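PDB 7JMA: nitrogenase iron-molybdenum cofactor biosynthesis protein NifB from Methanothermobacter thermautotrophicus, which probably catalyses radical SAM-dependent carbide insertion as two [4Fe-4S] clusters are coupled into the [8Fe-9S-C] precursor of the nitrogenase iron-molybdenum cofactor. Local coordinates for residues A[152-160]-A[169-177]. Sequence-based numbering, arbitrary orientation.
Sequences KIYSFVVYK and AFEVLSRNQ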
# COMPACT_ATOMS: atom_id res chain seq x y z
N LYS A 152 -8.09 -6.44 -15.43
CA LYS A 152 -8.59 -5.20 -16.00
C LYS A 152 -8.08 -3.97 -15.26
O LYS A 152 -8.32 -2.84 -15.70
CB LYS A 152 -10.12 -5.21 -16.00
CG LYS A 152 -10.72 -6.38 -16.78
CD LYS A 152 -12.24 -6.36 -16.77
N ILE A 153 -7.36 -4.16 -14.15
CA ILE A 153 -6.86 -3.07 -13.34
C ILE A 153 -5.37 -2.82 -13.55
O ILE A 153 -4.92 -1.68 -13.45
CB ILE A 153 -7.16 -3.38 -11.85
CG1 ILE A 153 -8.67 -3.41 -11.61
CG2 ILE A 153 -6.48 -2.38 -10.91
CD1 ILE A 153 -9.08 -3.96 -10.23
N TYR A 154 -4.58 -3.85 -13.85
CA TYR A 154 -3.14 -3.72 -13.98
C TYR A 154 -2.73 -4.04 -15.41
O TYR A 154 -3.17 -5.05 -15.97
CB TYR A 154 -2.41 -4.63 -13.01
CG TYR A 154 -2.78 -4.34 -11.58
CD1 TYR A 154 -3.79 -5.05 -10.96
CD2 TYR A 154 -2.14 -3.32 -10.86
CE1 TYR A 154 -4.16 -4.79 -9.66
CE2 TYR A 154 -2.51 -3.05 -9.54
CZ TYR A 154 -3.52 -3.79 -8.95
OH TYR A 154 -3.91 -3.54 -7.65
N SER A 155 -1.89 -3.19 -15.99
CA SER A 155 -1.47 -3.47 -17.35
C SER A 155 -0.18 -4.28 -17.39
O SER A 155 -0.07 -5.20 -18.21
CB SER A 155 -1.32 -2.17 -18.15
OG SER A 155 -0.41 -1.30 -17.53
N PHE A 156 0.78 -3.99 -16.52
CA PHE A 156 1.96 -4.83 -16.44
C PHE A 156 2.60 -4.72 -15.06
O PHE A 156 2.30 -3.81 -14.27
CB PHE A 156 2.98 -4.50 -17.56
CG PHE A 156 3.61 -3.14 -17.46
CD1 PHE A 156 3.09 -2.07 -18.17
CD2 PHE A 156 4.75 -2.93 -16.66
CE1 PHE A 156 3.69 -0.81 -18.11
CE2 PHE A 156 5.33 -1.67 -16.59
CZ PHE A 156 4.79 -0.61 -17.32
N VAL A 157 3.50 -5.65 -14.80
CA VAL A 157 4.20 -5.77 -13.53
C VAL A 157 5.64 -6.14 -13.84
O VAL A 157 5.91 -6.92 -14.76
CB VAL A 157 3.50 -6.83 -12.65
CG1 VAL A 157 4.45 -7.44 -11.67
CG2 VAL A 157 2.27 -6.20 -11.98
N VAL A 158 6.58 -5.52 -13.13
CA VAL A 158 8.00 -5.80 -13.31
C VAL A 158 8.48 -6.47 -12.03
O VAL A 158 8.45 -5.86 -10.96
CB VAL A 158 8.81 -4.52 -13.58
CG1 VAL A 158 10.28 -4.88 -13.85
CG2 VAL A 158 8.20 -3.80 -14.78
N TYR A 159 8.90 -7.72 -12.15
CA TYR A 159 9.28 -8.51 -10.98
C TYR A 159 10.49 -9.35 -11.34
O TYR A 159 10.45 -10.10 -12.32
CB TYR A 159 8.10 -9.39 -10.52
CG TYR A 159 8.41 -10.17 -9.26
CD1 TYR A 159 8.32 -11.56 -9.25
CD2 TYR A 159 8.78 -9.53 -8.09
CE1 TYR A 159 8.60 -12.29 -8.09
CE2 TYR A 159 9.06 -10.25 -6.93
CZ TYR A 159 8.98 -11.63 -6.95
OH TYR A 159 9.27 -12.35 -5.80
N LYS A 160 11.56 -9.21 -10.56
CA LYS A 160 12.82 -9.87 -10.83
C LYS A 160 13.23 -9.66 -12.29
O LYS A 160 13.61 -10.59 -13.00
CB LYS A 160 12.74 -11.35 -10.46
CG LYS A 160 12.19 -11.53 -9.05
CD LYS A 160 12.87 -12.65 -8.31
CE LYS A 160 12.58 -12.61 -6.81
NZ LYS A 160 12.81 -13.97 -6.24
N ALA A 169 0.29 -10.76 -15.11
CA ALA A 169 0.76 -9.67 -14.25
C ALA A 169 -0.04 -9.61 -12.95
O ALA A 169 0.54 -9.55 -11.86
CB ALA A 169 0.67 -8.34 -15.01
N PHE A 170 -1.37 -9.61 -13.04
CA PHE A 170 -2.16 -9.56 -11.81
C PHE A 170 -1.93 -10.79 -10.94
O PHE A 170 -1.91 -10.69 -9.70
CB PHE A 170 -3.65 -9.44 -12.11
CG PHE A 170 -4.49 -9.58 -10.88
CD1 PHE A 170 -4.56 -8.53 -9.97
CD2 PHE A 170 -5.13 -10.77 -10.59
CE1 PHE A 170 -5.31 -8.66 -8.80
CE2 PHE A 170 -5.88 -10.91 -9.42
CZ PHE A 170 -5.96 -9.85 -8.53
N GLU A 171 -1.82 -11.97 -11.55
CA GLU A 171 -1.66 -13.17 -10.74
C GLU A 171 -0.37 -13.13 -9.94
O GLU A 171 -0.33 -13.55 -8.77
CB GLU A 171 -1.72 -14.41 -11.64
CG GLU A 171 -3.12 -14.67 -12.17
CD GLU A 171 -3.18 -15.78 -13.20
OE1 GLU A 171 -2.13 -16.10 -13.80
OE2 GLU A 171 -4.28 -16.34 -13.39
N VAL A 172 0.70 -12.60 -10.53
CA VAL A 172 1.96 -12.43 -9.83
C VAL A 172 1.83 -11.39 -8.72
O VAL A 172 2.23 -11.63 -7.57
CB VAL A 172 3.08 -12.04 -10.83
CG1 VAL A 172 4.36 -11.64 -10.08
CG2 VAL A 172 3.34 -13.17 -11.81
N LEU A 173 1.25 -10.22 -9.04
CA LEU A 173 1.04 -9.19 -8.02
C LEU A 173 0.17 -9.72 -6.89
O LEU A 173 0.50 -9.55 -5.71
CB LEU A 173 0.40 -7.95 -8.64
CG LEU A 173 0.00 -6.86 -7.65
CD1 LEU A 173 1.21 -6.35 -6.83
CD2 LEU A 173 -0.70 -5.72 -8.35
N SER A 174 -0.93 -10.38 -7.24
CA SER A 174 -1.88 -10.81 -6.21
C SER A 174 -1.25 -11.84 -5.29
O SER A 174 -1.39 -11.76 -4.06
CB SER A 174 -3.14 -11.38 -6.85
OG SER A 174 -4.01 -11.90 -5.83
N ARG A 175 -0.58 -12.85 -5.86
CA ARG A 175 0.06 -13.86 -5.01
C ARG A 175 1.07 -13.22 -4.06
O ARG A 175 1.09 -13.52 -2.86
CB ARG A 175 0.75 -14.92 -5.86
CG ARG A 175 1.03 -16.18 -5.05
CD ARG A 175 2.22 -16.96 -5.54
NE ARG A 175 3.37 -16.09 -5.78
CZ ARG A 175 4.35 -16.37 -6.64
NH1 ARG A 175 4.30 -17.49 -7.34
NH2 ARG A 175 5.36 -15.52 -6.80
N ASN A 176 1.89 -12.31 -4.59
CA ASN A 176 2.93 -11.69 -3.77
C ASN A 176 2.34 -10.79 -2.70
O ASN A 176 2.78 -10.82 -1.54
CB ASN A 176 3.89 -10.91 -4.67
CG ASN A 176 4.90 -11.81 -5.37
OD1 ASN A 176 4.75 -13.03 -5.40
ND2 ASN A 176 5.95 -11.21 -5.94
N GLN A 177 1.33 -9.98 -3.04
CA GLN A 177 0.84 -9.02 -2.07
C GLN A 177 0.05 -9.72 -0.96
O GLN A 177 0.16 -9.34 0.21
CB GLN A 177 0.02 -7.92 -2.76
CG GLN A 177 -1.33 -8.33 -3.31
CD GLN A 177 -2.03 -7.20 -4.04
OE1 GLN A 177 -1.53 -6.05 -4.11
NE2 GLN A 177 -3.19 -7.49 -4.58
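Tyr154 lays one ring face against Leu173, whose CD2 methyl stands 3.5 Å from the ring centroid and 17° off its normal, a CH-pi contact. The methyl sits nearest the far rim, 3.4 Å from CE2 of Tyr154, while the opposite face is backed by Ile153 CG2. Phe170 meets the same tyrosine differently: its CD1 edge comes to 3.7 Å from Tyr154 CD1, and Ser174 CB packs on one face of the phenylalanine ring. A tyrosine suits this place because it is broad enough to touch both helix side chains and long enough for its hydroxyl to hydrogen-bond Asn143; an alanine here would probably strip Leu173 CD2 and the edge of Phe170 of their shared ring and leave Asn143 without that partner.

Farther along the strand the two backbones draw nearest, at Val157 and Ala169, where the alanine's single methyl leaves room for the beta-branched valine. The two meet CB to CB at 4.0 Å, while Val157 CG2 rests against the carbonyl O of Ala169 and close to Leu173 CB.

At the far end Tyr159 has CG anti to the backbone N, which turns its ring toward the helix. Asn176 ND2 lies over one ring face, 3.2 Å from Tyr159 CZ, with the amide plane turned 75° from the ring; Lys160 CG covers the other face. This amide is held at both ends: ND2 bonds the carbonyl of Leu121, and Arg175 NH2 donates to OD1 at 2.9 Å, in the carbonyl plane. The tyrosine hydroxyl is bonded to Asp125.

Strand 154-159, the middle one of a small antiparallel sheet, thus lies across helix 166-186, the axes of 156-159 and 169-177 meeting at 56°. Tyr154 also touches Cys42, a ligand of a [4Fe-4S] cluster absent from this model, so the packing joins a helix of the radical SAM alpha/beta domain to the sheet beside its cluster site.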